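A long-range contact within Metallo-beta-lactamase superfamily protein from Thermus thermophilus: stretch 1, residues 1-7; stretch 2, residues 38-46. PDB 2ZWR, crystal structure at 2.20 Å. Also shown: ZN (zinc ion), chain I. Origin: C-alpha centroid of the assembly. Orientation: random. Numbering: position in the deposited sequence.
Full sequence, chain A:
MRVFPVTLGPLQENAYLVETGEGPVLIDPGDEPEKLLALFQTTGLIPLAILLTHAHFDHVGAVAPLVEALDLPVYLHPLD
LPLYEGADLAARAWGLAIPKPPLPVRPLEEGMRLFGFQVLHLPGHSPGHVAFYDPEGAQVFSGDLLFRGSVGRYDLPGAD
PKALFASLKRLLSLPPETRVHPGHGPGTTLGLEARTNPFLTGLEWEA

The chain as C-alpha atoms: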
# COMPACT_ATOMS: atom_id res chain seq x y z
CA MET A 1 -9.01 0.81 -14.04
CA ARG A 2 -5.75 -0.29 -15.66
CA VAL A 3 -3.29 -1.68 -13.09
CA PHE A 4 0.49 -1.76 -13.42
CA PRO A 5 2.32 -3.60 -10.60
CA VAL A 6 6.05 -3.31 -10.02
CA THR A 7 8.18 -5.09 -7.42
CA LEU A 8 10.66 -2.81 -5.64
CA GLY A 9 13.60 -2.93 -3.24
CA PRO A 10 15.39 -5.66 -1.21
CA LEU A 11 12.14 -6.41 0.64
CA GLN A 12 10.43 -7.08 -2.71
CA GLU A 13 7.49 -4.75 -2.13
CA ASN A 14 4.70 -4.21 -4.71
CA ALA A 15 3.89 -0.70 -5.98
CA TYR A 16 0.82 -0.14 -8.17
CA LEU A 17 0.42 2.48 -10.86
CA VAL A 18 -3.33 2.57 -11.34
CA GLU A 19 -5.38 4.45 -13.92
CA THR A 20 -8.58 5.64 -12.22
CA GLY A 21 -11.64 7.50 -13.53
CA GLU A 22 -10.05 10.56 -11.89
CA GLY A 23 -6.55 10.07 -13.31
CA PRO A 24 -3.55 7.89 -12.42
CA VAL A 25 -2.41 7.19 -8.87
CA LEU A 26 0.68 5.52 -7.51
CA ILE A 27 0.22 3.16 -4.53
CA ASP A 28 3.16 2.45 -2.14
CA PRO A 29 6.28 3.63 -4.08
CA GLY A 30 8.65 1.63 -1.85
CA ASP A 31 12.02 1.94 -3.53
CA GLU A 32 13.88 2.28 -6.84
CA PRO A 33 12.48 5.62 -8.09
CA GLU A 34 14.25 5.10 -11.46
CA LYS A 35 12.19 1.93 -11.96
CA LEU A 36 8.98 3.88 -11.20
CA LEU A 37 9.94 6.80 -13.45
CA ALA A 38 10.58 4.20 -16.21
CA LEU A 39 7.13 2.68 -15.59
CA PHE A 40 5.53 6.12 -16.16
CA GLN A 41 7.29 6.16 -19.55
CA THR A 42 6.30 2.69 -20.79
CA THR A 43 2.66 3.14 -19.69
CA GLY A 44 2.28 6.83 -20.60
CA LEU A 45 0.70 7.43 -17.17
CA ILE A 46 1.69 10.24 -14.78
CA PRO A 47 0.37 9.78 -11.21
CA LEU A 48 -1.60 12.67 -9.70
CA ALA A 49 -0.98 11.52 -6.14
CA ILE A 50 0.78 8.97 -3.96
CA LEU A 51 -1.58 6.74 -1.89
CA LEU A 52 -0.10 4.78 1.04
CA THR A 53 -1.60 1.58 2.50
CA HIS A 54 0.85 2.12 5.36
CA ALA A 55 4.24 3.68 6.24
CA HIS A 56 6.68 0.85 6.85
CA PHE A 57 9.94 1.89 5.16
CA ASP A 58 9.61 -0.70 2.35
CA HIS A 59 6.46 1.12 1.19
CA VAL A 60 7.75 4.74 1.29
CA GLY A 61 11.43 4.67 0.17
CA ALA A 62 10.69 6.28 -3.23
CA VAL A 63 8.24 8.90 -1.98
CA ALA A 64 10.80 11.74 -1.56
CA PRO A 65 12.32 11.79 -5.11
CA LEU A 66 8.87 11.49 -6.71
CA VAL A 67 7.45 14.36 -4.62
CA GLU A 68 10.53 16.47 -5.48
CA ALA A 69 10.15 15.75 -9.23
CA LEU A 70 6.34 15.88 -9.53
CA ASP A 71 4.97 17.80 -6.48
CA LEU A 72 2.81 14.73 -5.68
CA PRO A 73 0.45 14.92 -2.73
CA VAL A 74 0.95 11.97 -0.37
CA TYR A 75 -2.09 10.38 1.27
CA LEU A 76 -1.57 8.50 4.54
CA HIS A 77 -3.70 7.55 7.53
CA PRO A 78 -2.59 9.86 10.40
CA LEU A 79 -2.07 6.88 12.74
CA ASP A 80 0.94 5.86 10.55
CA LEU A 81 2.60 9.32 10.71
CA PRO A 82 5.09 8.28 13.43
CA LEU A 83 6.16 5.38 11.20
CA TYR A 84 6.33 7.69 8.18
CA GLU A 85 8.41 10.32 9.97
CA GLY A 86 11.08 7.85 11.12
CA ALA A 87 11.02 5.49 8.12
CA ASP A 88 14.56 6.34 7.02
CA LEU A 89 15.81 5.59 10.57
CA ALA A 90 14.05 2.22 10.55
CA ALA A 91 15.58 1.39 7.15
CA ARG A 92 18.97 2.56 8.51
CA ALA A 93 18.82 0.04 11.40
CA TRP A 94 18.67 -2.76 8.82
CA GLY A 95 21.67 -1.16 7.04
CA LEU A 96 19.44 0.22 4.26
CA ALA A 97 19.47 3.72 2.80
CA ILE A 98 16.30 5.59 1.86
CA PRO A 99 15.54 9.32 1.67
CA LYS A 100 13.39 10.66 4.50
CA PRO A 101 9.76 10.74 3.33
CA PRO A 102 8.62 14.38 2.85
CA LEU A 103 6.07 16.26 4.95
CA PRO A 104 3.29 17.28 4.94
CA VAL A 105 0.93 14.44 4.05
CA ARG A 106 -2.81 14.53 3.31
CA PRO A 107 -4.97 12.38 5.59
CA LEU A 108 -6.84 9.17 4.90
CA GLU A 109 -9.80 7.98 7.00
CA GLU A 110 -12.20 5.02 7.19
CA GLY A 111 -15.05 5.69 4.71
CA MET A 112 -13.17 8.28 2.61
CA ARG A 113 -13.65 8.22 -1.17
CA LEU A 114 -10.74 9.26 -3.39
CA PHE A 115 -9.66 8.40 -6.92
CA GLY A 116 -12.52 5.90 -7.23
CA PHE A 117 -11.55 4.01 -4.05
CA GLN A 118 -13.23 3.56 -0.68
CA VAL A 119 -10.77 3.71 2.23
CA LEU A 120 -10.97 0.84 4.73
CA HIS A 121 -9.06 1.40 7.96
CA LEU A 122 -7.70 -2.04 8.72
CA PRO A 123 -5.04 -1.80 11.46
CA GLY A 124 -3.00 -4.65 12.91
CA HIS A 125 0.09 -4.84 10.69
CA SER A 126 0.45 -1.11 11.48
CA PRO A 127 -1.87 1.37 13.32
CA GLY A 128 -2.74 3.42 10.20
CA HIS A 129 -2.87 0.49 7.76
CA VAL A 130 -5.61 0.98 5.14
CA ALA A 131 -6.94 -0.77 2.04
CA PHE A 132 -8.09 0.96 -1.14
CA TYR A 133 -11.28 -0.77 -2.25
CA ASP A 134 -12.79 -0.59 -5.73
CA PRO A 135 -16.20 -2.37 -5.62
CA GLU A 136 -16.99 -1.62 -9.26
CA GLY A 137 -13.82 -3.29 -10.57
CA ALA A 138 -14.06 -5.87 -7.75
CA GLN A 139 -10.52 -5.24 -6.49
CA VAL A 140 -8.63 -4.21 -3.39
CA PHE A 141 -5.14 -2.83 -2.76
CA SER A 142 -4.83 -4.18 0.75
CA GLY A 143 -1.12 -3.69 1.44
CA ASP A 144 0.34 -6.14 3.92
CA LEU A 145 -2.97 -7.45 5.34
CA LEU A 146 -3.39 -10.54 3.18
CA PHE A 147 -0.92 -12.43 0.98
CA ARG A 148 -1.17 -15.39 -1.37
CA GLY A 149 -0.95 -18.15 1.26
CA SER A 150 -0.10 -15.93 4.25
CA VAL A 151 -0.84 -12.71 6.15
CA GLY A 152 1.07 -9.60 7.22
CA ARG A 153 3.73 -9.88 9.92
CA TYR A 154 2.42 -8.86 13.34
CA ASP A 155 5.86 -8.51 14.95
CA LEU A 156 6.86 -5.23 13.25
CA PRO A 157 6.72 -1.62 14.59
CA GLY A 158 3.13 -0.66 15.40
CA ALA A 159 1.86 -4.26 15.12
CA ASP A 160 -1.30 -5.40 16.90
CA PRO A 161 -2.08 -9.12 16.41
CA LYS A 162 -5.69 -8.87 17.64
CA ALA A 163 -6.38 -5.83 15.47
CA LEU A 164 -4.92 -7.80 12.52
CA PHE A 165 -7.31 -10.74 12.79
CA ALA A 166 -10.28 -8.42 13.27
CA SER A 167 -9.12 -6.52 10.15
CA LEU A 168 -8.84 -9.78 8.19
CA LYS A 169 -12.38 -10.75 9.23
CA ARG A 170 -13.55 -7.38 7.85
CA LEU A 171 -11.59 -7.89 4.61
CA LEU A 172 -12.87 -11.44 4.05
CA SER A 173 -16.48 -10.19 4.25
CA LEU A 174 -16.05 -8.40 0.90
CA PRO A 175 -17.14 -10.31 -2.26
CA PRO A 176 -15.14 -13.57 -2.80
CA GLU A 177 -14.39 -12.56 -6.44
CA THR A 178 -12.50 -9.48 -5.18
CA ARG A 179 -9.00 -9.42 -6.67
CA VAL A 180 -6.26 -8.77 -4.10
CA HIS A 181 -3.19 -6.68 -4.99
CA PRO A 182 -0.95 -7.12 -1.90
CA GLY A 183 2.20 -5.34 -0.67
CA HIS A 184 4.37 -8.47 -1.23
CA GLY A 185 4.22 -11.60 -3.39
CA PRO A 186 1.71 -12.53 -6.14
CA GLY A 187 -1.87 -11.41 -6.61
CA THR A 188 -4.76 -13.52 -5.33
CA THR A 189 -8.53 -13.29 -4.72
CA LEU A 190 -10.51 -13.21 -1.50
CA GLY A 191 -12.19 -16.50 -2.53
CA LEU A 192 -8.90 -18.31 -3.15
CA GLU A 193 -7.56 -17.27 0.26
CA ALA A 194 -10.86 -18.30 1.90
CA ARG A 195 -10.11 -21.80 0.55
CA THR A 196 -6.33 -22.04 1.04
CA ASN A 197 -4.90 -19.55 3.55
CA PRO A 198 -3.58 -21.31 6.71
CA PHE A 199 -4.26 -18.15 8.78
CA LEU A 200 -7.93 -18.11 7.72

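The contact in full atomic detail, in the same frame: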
# COMPACT_ATOMS: atom_id res chain seq x y z
N MET A 1 -10.43 0.60 -14.47
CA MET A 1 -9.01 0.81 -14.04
C MET A 1 -8.01 -0.09 -14.78
O MET A 1 -8.25 -1.28 -14.98
CB MET A 1 -8.87 0.60 -12.52
CG MET A 1 -9.74 1.56 -11.70
SD MET A 1 -9.18 1.81 -9.99
CE MET A 1 -10.42 2.96 -9.38
N ARG A 2 -6.89 0.49 -15.20
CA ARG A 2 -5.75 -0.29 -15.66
C ARG A 2 -4.74 -0.30 -14.52
O ARG A 2 -4.51 0.72 -13.87
CB ARG A 2 -5.15 0.31 -16.93
CG ARG A 2 -6.04 0.20 -18.18
CD ARG A 2 -5.61 1.18 -19.28
NE ARG A 2 -4.34 0.81 -19.92
CZ ARG A 2 -3.47 1.68 -20.43
NH1 ARG A 2 -3.69 2.99 -20.36
NH2 ARG A 2 -2.34 1.23 -20.99
N VAL A 3 -4.15 -1.47 -14.27
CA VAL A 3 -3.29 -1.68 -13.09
C VAL A 3 -1.92 -2.17 -13.51
O VAL A 3 -1.81 -3.20 -14.17
CB VAL A 3 -3.93 -2.71 -12.10
CG1 VAL A 3 -3.03 -2.94 -10.88
CG2 VAL A 3 -5.33 -2.27 -11.68
N PHE A 4 -0.89 -1.42 -13.12
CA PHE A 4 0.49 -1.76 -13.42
C PHE A 4 1.33 -1.97 -12.15
O PHE A 4 1.77 -1.00 -11.52
CB PHE A 4 1.13 -0.72 -14.35
CG PHE A 4 0.41 -0.58 -15.66
CD1 PHE A 4 0.77 -1.36 -16.75
CD2 PHE A 4 -0.63 0.33 -15.81
CE1 PHE A 4 0.11 -1.23 -17.97
CE2 PHE A 4 -1.30 0.46 -17.03
CZ PHE A 4 -0.93 -0.32 -18.10
N PRO A 5 1.53 -3.25 -11.77
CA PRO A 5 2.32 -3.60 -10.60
C PRO A 5 3.80 -3.57 -10.90
O PRO A 5 4.22 -3.88 -12.03
CB PRO A 5 1.90 -5.05 -10.29
CG PRO A 5 0.82 -5.39 -11.31
CD PRO A 5 1.01 -4.45 -12.44
N VAL A 6 4.60 -3.21 -9.91
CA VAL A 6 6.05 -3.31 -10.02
C VAL A 6 6.65 -3.67 -8.66
O VAL A 6 6.27 -3.09 -7.64
CB VAL A 6 6.68 -2.03 -10.64
CG1 VAL A 6 6.37 -0.78 -9.78
CG2 VAL A 6 8.20 -2.22 -10.90
N THR A 7 7.55 -4.64 -8.65
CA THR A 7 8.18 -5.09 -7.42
C THR A 7 9.46 -4.29 -7.18
O THR A 7 10.26 -4.11 -8.10
CB THR A 7 8.42 -6.60 -7.43
OG1 THR A 7 7.17 -7.25 -7.65
CG2 THR A 7 9.01 -7.10 -6.11
N ALA A 38 10.59 4.99 -14.97
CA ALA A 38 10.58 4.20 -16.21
C ALA A 38 9.22 3.57 -16.51
O ALA A 38 8.83 3.44 -17.68
CB ALA A 38 11.66 3.13 -16.19
N LEU A 39 8.50 3.18 -15.46
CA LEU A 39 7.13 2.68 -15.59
C LEU A 39 6.17 3.76 -16.13
O LEU A 39 5.31 3.46 -16.96
CB LEU A 39 6.60 2.11 -14.27
CG LEU A 39 5.26 1.35 -14.32
CD1 LEU A 39 5.28 0.21 -15.34
CD2 LEU A 39 4.85 0.82 -12.93
N PHE A 40 6.31 4.99 -15.64
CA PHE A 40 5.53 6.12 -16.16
C PHE A 40 5.72 6.24 -17.66
O PHE A 40 4.77 6.50 -18.39
CB PHE A 40 5.90 7.46 -15.48
CG PHE A 40 5.82 7.45 -13.97
CD1 PHE A 40 5.14 6.44 -13.28
CD2 PHE A 40 6.41 8.48 -13.24
CE1 PHE A 40 5.08 6.45 -11.89
CE2 PHE A 40 6.35 8.50 -11.85
CZ PHE A 40 5.68 7.48 -11.17
N GLN A 41 6.95 6.02 -18.13
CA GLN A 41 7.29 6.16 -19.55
C GLN A 41 6.67 5.09 -20.44
O GLN A 41 6.11 5.40 -21.49
CB GLN A 41 8.80 6.20 -19.76
CG GLN A 41 9.51 7.35 -19.04
CD GLN A 41 9.01 8.72 -19.48
OE1 GLN A 41 8.72 8.93 -20.66
NE2 GLN A 41 8.89 9.65 -18.53
N THR A 42 6.77 3.83 -20.00
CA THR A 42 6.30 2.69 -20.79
C THR A 42 4.77 2.57 -20.79
O THR A 42 4.19 1.97 -21.70
CB THR A 42 6.98 1.34 -20.36
OG1 THR A 42 6.68 1.05 -18.99
CG2 THR A 42 8.49 1.43 -20.49
N THR A 43 4.12 3.15 -19.78
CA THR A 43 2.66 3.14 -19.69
C THR A 43 2.03 4.42 -20.21
O THR A 43 0.86 4.43 -20.57
CB THR A 43 2.18 2.91 -18.23
OG1 THR A 43 2.71 3.93 -17.38
CG2 THR A 43 2.61 1.53 -17.70
N GLY A 44 2.80 5.51 -20.23
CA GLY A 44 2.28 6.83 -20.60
C GLY A 44 1.40 7.45 -19.52
O GLY A 44 0.61 8.35 -19.81
N LEU A 45 1.52 6.96 -18.29
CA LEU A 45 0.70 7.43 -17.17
C LEU A 45 1.52 8.23 -16.15
O LEU A 45 2.56 7.76 -15.69
CB LEU A 45 0.04 6.24 -16.46
CG LEU A 45 -0.98 5.39 -17.22
CD1 LEU A 45 -1.35 4.16 -16.40
CD2 LEU A 45 -2.24 6.20 -17.57
N ILE A 46 1.06 9.43 -15.82
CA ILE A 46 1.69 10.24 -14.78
C ILE A 46 0.76 10.28 -13.56
O ILE A 46 -0.35 10.79 -13.65
CB ILE A 46 1.98 11.69 -15.25
CG1 ILE A 46 2.56 11.72 -16.66
CG2 ILE A 46 2.92 12.40 -14.25
CD1 ILE A 46 2.51 13.11 -17.31
ZN ZN I . -10.40 -1.95 -14.14

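The N-terminal strand packs against the last turns of a helix and the residues that follow it, through apolar contacts and without a hydrogen bond between the two stretches. Met 1 lies beyond reach of the helix; its N and O chelate the zinc ion, at 2.6 Å and 2.4 Å from ZN. From Arg 2 onward the side chains alternate, as expected of a strand: Arg 2, Phe 4 and Val 6 point toward the helical stretch, whereas Val 3 and Pro 5 point away.

Arg 2 makes a peripheral contact, its NH1 lying 4.5 Å from CD2 of Leu 45, while the same nitrogen is hydrogen-bonded elsewhere in the structure. Phe 4 is the centre of the contact. CG2 of Thr 43 sits over one face of its ring, 3.6 Å from the centroid and only 12° off the normal, a CH-pi arrangement. The hydroxyl of Thr 43 is meanwhile turned back to its own helix, where OG1 donates to Leu 39 O at 2.7 Å, so that a single rotamer, chi1 near +60° (p), serves both the hydrogen bond and the methyl-ring contact. Phe 4 CE2 also meets Leu 45 CD1 at 3.8 Å. Leu 39 CD2 bridges two strand residues, lying 3.8 Å from both Phe 4 O and Val 6 CG1. Thr 7 extends beyond the contact.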